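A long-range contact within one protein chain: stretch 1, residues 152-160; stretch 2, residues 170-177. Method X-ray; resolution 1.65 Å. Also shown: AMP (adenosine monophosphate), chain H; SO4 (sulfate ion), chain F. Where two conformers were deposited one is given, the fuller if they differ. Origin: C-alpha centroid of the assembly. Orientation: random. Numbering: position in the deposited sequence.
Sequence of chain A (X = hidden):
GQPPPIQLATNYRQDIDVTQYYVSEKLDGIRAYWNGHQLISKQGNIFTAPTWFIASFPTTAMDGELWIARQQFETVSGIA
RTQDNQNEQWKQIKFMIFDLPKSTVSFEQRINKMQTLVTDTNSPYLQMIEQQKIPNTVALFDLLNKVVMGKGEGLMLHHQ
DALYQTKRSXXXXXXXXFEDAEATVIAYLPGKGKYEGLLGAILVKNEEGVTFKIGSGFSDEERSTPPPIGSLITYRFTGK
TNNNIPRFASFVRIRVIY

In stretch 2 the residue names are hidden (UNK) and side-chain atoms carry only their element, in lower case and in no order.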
# COMPACT_ATOMS: atom_id res chain seq x y z
N GLY A 152 -0.63 -10.19 -5.98
CA GLY A 152 -1.21 -8.94 -5.52
C GLY A 152 -0.44 -8.34 -4.36
O GLY A 152 0.37 -9.00 -3.72
N GLU A 153 -0.73 -7.08 -4.04
CA GLU A 153 0.09 -6.32 -3.11
C GLU A 153 -0.33 -6.49 -1.64
O GLU A 153 0.49 -6.46 -0.74
CB GLU A 153 0.05 -4.83 -3.51
CG GLU A 153 1.19 -3.98 -3.00
CD GLU A 153 2.50 -4.18 -3.77
OE1 GLU A 153 2.61 -5.15 -4.54
OE2 GLU A 153 3.43 -3.37 -3.59
N GLY A 154 -1.62 -6.66 -1.41
CA GLY A 154 -2.13 -6.71 -0.06
C GLY A 154 -3.61 -6.39 -0.05
O GLY A 154 -4.29 -6.54 -1.08
N LEU A 155 -4.11 -5.97 1.11
CA LEU A 155 -5.52 -5.63 1.27
C LEU A 155 -5.69 -4.23 1.85
O LEU A 155 -4.78 -3.68 2.47
CB LEU A 155 -6.20 -6.63 2.23
CG LEU A 155 -6.16 -8.08 1.77
CD1 LEU A 155 -6.70 -9.02 2.85
CD2 LEU A 155 -6.95 -8.19 0.52
N MSE A 156 -6.87 -3.66 1.64
CA MSE A 156 -7.30 -2.46 2.30
C MSE A 156 -8.60 -2.71 3.03
O MSE A 156 -9.42 -3.47 2.55
CB MSE A 156 -7.55 -1.32 1.28
CG MSE A 156 -6.35 -0.99 0.38
SE MSE A 156 -4.90 -0.08 1.35
CE MSE A 156 -5.96 1.36 2.17
N LEU A 157 -8.77 -2.05 4.19
CA LEU A 157 -9.96 -2.15 5.00
C LEU A 157 -10.56 -0.75 5.17
O LEU A 157 -9.84 0.20 5.49
CB LEU A 157 -9.62 -2.71 6.38
CG LEU A 157 -9.25 -4.21 6.42
CD1 LEU A 157 -7.79 -4.47 6.05
CD2 LEU A 157 -9.50 -4.77 7.78
N HIS A 158 -11.87 -0.64 5.01
CA HIS A 158 -12.52 0.67 5.16
C HIS A 158 -13.82 0.48 5.93
O HIS A 158 -14.69 -0.28 5.52
CB HIS A 158 -12.77 1.24 3.77
CG HIS A 158 -13.09 2.70 3.77
ND1 HIS A 158 -13.06 3.45 2.61
CD2 HIS A 158 -13.48 3.55 4.75
CE1 HIS A 158 -13.35 4.71 2.89
NE2 HIS A 158 -13.64 4.79 4.18
N HIS A 159 -13.92 1.13 7.08
CA HIS A 159 -15.07 0.98 7.96
C HIS A 159 -16.36 1.39 7.24
O HIS A 159 -16.44 2.48 6.63
CB HIS A 159 -14.84 1.80 9.23
CG HIS A 159 -15.73 1.41 10.36
ND1 HIS A 159 -17.09 1.66 10.34
CD2 HIS A 159 -15.47 0.80 11.54
CE1 HIS A 159 -17.62 1.22 11.47
NE2 HIS A 159 -16.67 0.69 12.21
N GLN A 160 -17.37 0.53 7.33
CA GLN A 160 -18.65 0.74 6.63
C GLN A 160 -19.34 2.06 7.02
O GLN A 160 -20.10 2.61 6.22
CB GLN A 160 -19.59 -0.46 6.85
CG GLN A 160 -19.99 -0.63 8.29
CD GLN A 160 -20.60 -1.97 8.58
OE1 GLN A 160 -20.85 -2.76 7.68
NE2 GLN A 160 -20.84 -2.25 9.85
N UNK A 170 -8.13 6.70 10.51
CA UNK A 170 -8.10 5.44 11.21
C UNK A 170 -9.15 4.43 10.71
O UNK A 170 -9.08 3.25 11.01
n UNK A 170 -5.44 5.16 16.06
n UNK A 170 -7.72 5.36 15.68
n UNK A 170 -6.89 3.62 16.94
c UNK A 170 -6.68 4.72 16.23
c UNK A 170 -8.38 5.67 12.68
c UNK A 170 -7.60 6.60 14.89
c UNK A 170 -7.25 6.37 13.41
N UNK A 171 -10.13 4.93 9.97
CA UNK A 171 -11.16 4.07 9.43
C UNK A 171 -10.74 3.43 8.11
O UNK A 171 -11.46 2.58 7.59
o UNK A 171 -12.96 4.46 11.48
c UNK A 171 -13.12 5.19 10.46
c UNK A 171 -12.41 4.87 9.19
o UNK A 171 -13.80 6.20 10.45
N UNK A 172 -9.61 3.86 7.55
CA UNK A 172 -9.08 3.29 6.33
C UNK A 172 -7.70 2.73 6.64
O UNK A 172 -6.81 3.50 6.99
c UNK A 172 -8.96 4.38 5.25
c UNK A 172 -8.45 3.92 3.89
c UNK A 172 -8.18 5.10 2.94
c UNK A 172 -9.38 2.92 3.20
N UNK A 173 -7.52 1.43 6.51
CA UNK A 173 -6.26 0.79 6.89
C UNK A 173 -5.64 -0.07 5.78
O UNK A 173 -6.34 -0.74 5.04
se UNK A 173 -7.32 -0.52 10.83
c UNK A 173 -6.48 -0.09 8.11
c UNK A 173 -6.84 0.67 9.36
c UNK A 173 -9.09 -0.94 10.24
N UNK A 174 -4.31 -0.05 5.73
CA UNK A 174 -3.52 -0.88 4.83
C UNK A 174 -3.18 -2.14 5.56
O UNK A 174 -2.76 -2.10 6.70
n UNK A 174 0.41 3.47 2.57
c UNK A 174 -2.16 -0.24 4.47
c UNK A 174 -0.92 3.02 3.04
c UNK A 174 -2.24 1.13 3.94
c UNK A 174 -0.81 1.74 3.79
N UNK A 175 -3.26 -3.27 4.86
CA UNK A 175 -2.80 -4.54 5.42
C UNK A 175 -1.88 -5.23 4.42
O UNK A 175 -2.31 -5.72 3.36
c UNK A 175 -2.71 -6.92 7.31
c UNK A 175 -4.01 -5.42 5.76
c UNK A 175 -3.67 -6.85 6.15
c UNK A 175 -4.97 -7.59 6.50
N UNK A 176 -0.59 -5.27 4.75
CA UNK A 176 0.37 -6.02 3.95
C UNK A 176 0.97 -7.07 4.86
O UNK A 176 0.84 -6.99 6.09
c UNK A 176 2.72 -4.10 0.58
c UNK A 176 1.45 -5.10 3.36
c UNK A 176 0.89 -4.15 2.29
c UNK A 176 1.95 -3.29 1.62
n UNK A 176 3.48 -3.22 -0.38
N UNK A 177 1.61 -8.07 4.28
CA UNK A 177 2.24 -9.10 5.09
C UNK A 177 3.32 -8.58 5.98
O UNK A 177 3.52 -9.06 7.11
c UNK A 177 1.66 -11.21 3.87
n UNK A 177 1.48 -14.80 2.91
c UNK A 177 0.96 -13.49 3.35
c UNK A 177 2.13 -12.58 3.71
c UNK A 177 2.77 -10.23 4.22
P AMP H . 0.54 1.19 -0.32
O1P AMP H . 1.21 1.35 1.02
O2P AMP H . 1.22 1.39 -1.66
O5' AMP H . -0.82 2.02 -0.24
C5' AMP H . -1.65 1.86 -1.36
C4' AMP H . -2.10 3.23 -1.75
O4' AMP H . -3.00 3.18 -2.84
C3' AMP H . -2.82 3.82 -0.58
O3' AMP H . -2.32 5.16 -0.50
C2' AMP H . -4.27 3.77 -0.97
O2' AMP H . -4.69 5.03 -0.45
C1' AMP H . -4.33 3.51 -2.50
N9 AMP H . -5.09 2.25 -2.82
C8 AMP H . -4.76 1.19 -3.60
N7 AMP H . -5.71 0.22 -3.60
C5 AMP H . -6.70 0.72 -2.84
C6 AMP H . -7.99 0.21 -2.36
N6 AMP H . -8.42 -1.00 -2.76
N1 AMP H . -8.71 1.02 -1.58
C2 AMP H . -8.26 2.21 -1.13
N3 AMP H . -7.11 2.73 -1.50
C4 AMP H . -6.30 2.03 -2.33
S SO4 F . -0.04 6.76 1.13
O1 SO4 F . 0.62 5.58 0.55
O2 SO4 F . -0.65 7.60 0.08
O3 SO4 F . -1.12 6.35 2.03
O4 SO4 F . 0.96 7.55 1.87
O HOH W 1 1.64 -8.06 1.42

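Position 170 carries seven side-chain atoms: three carbons in a row, a nitrogen, then a carbon bearing two more nitrogens, and none comes near stretch 1. That guanidinium makes it Arg170. The contact sets no demand here.

Position 171 has two carbons, the second carrying two oxygens, a short carboxylate, and its first carbon lies by His159: Asp171. Its CB lies 3.9 Å from CB of His159, but the backbone does the more exact work. Its O accepts a hydrogen bond from His159 N at 2.9 Å and also meets the CA of His158 at 3.3 Å in a CA-H...O contact. The chain turns a corner through 170 to 172, and this carbonyl fastens the corner to stretch 1.

Position 172 shows four carbons forked at the second, with nothing polar, and one branch end lies by Met156 and His158, hence Leu172. It pairs with His158 in a non-hydrogen-bonded bridge, their CA atoms 4.5 Å apart. Its CD1 reaches ND1 of His158 at 3.8 Å and CE of Met156 at 3.9 Å, so one methyl fills the space between two side chains on the same face of the sheet.

Position 173 is an unbranched run of two carbons, selenium and a terminal carbon, and its end lies by Leu157: Met173, present as selenomethionine. It lies across from Leu157 with two backbone hydrogen bonds, Met173 N to Leu157 O at 2.8 Å and Leu157 N to Met173 O at 2.9 Å. Its side chain takes the other face of the sheet, where CE comes within 4.3 Å of Leu157 CB.

At 174, four carbons in a row end in a nitrogen, and the row passes the selenium of Met156, the mark of Lys174. The chain is nearly straight beyond its m chi1, and its CG packs 3.9 Å from SE of Met156, also a selenomethionine. The NZ goes on to the ligands, donating to O1P of AMP at 2.7 Å and to O1 of the sulfate at 2.9 Å. Met156 CG lies 3.4 Å from C6 of AMP, so this face also serves the nucleotide.

Position 175 again has four carbons forked at the second, and it packs on Leu155 and Leu157: Leu175. Its N donates to Leu155 O and its O accepts from Leu155 N, both at 2.9 Å. Its CB packs 3.9 Å from CD1 of Leu157, and its CD2 lies 4.3 Å from CD1 of Leu155.

Position 176 repeats the pattern of four carbons and a terminal nitrogen, and its nitrogen meets the carboxylate of Glu153, so it is Lys176. Its NZ forms a salt bridge with OE2 of Glu153 at 3.2 Å. Opposite it, Gly154 needs to be glycine: a CB there would sit 2.7 Å from Leu175 O.

Position 177 has the same four carbons and nitrogen, and its side chain makes no contact with stretch 1: Lys177. Its CB points sideways and the end of the chain runs off from stretch 1, while a water joins Lys177 N to Glu153 O, 2.9 Å from each.

The rule is an antiparallel ladder with alternating faces. Leu155, Leu157, Met173 and Leu175 make one apolar face; Met156, His158, Leu172 and Lys174 share the other, which meets AMP. Backbone hydrogen bonds fix the register, and a salt bridge adds a charged link near one end.

Stretch 2 (170-177) RDLMKLKK
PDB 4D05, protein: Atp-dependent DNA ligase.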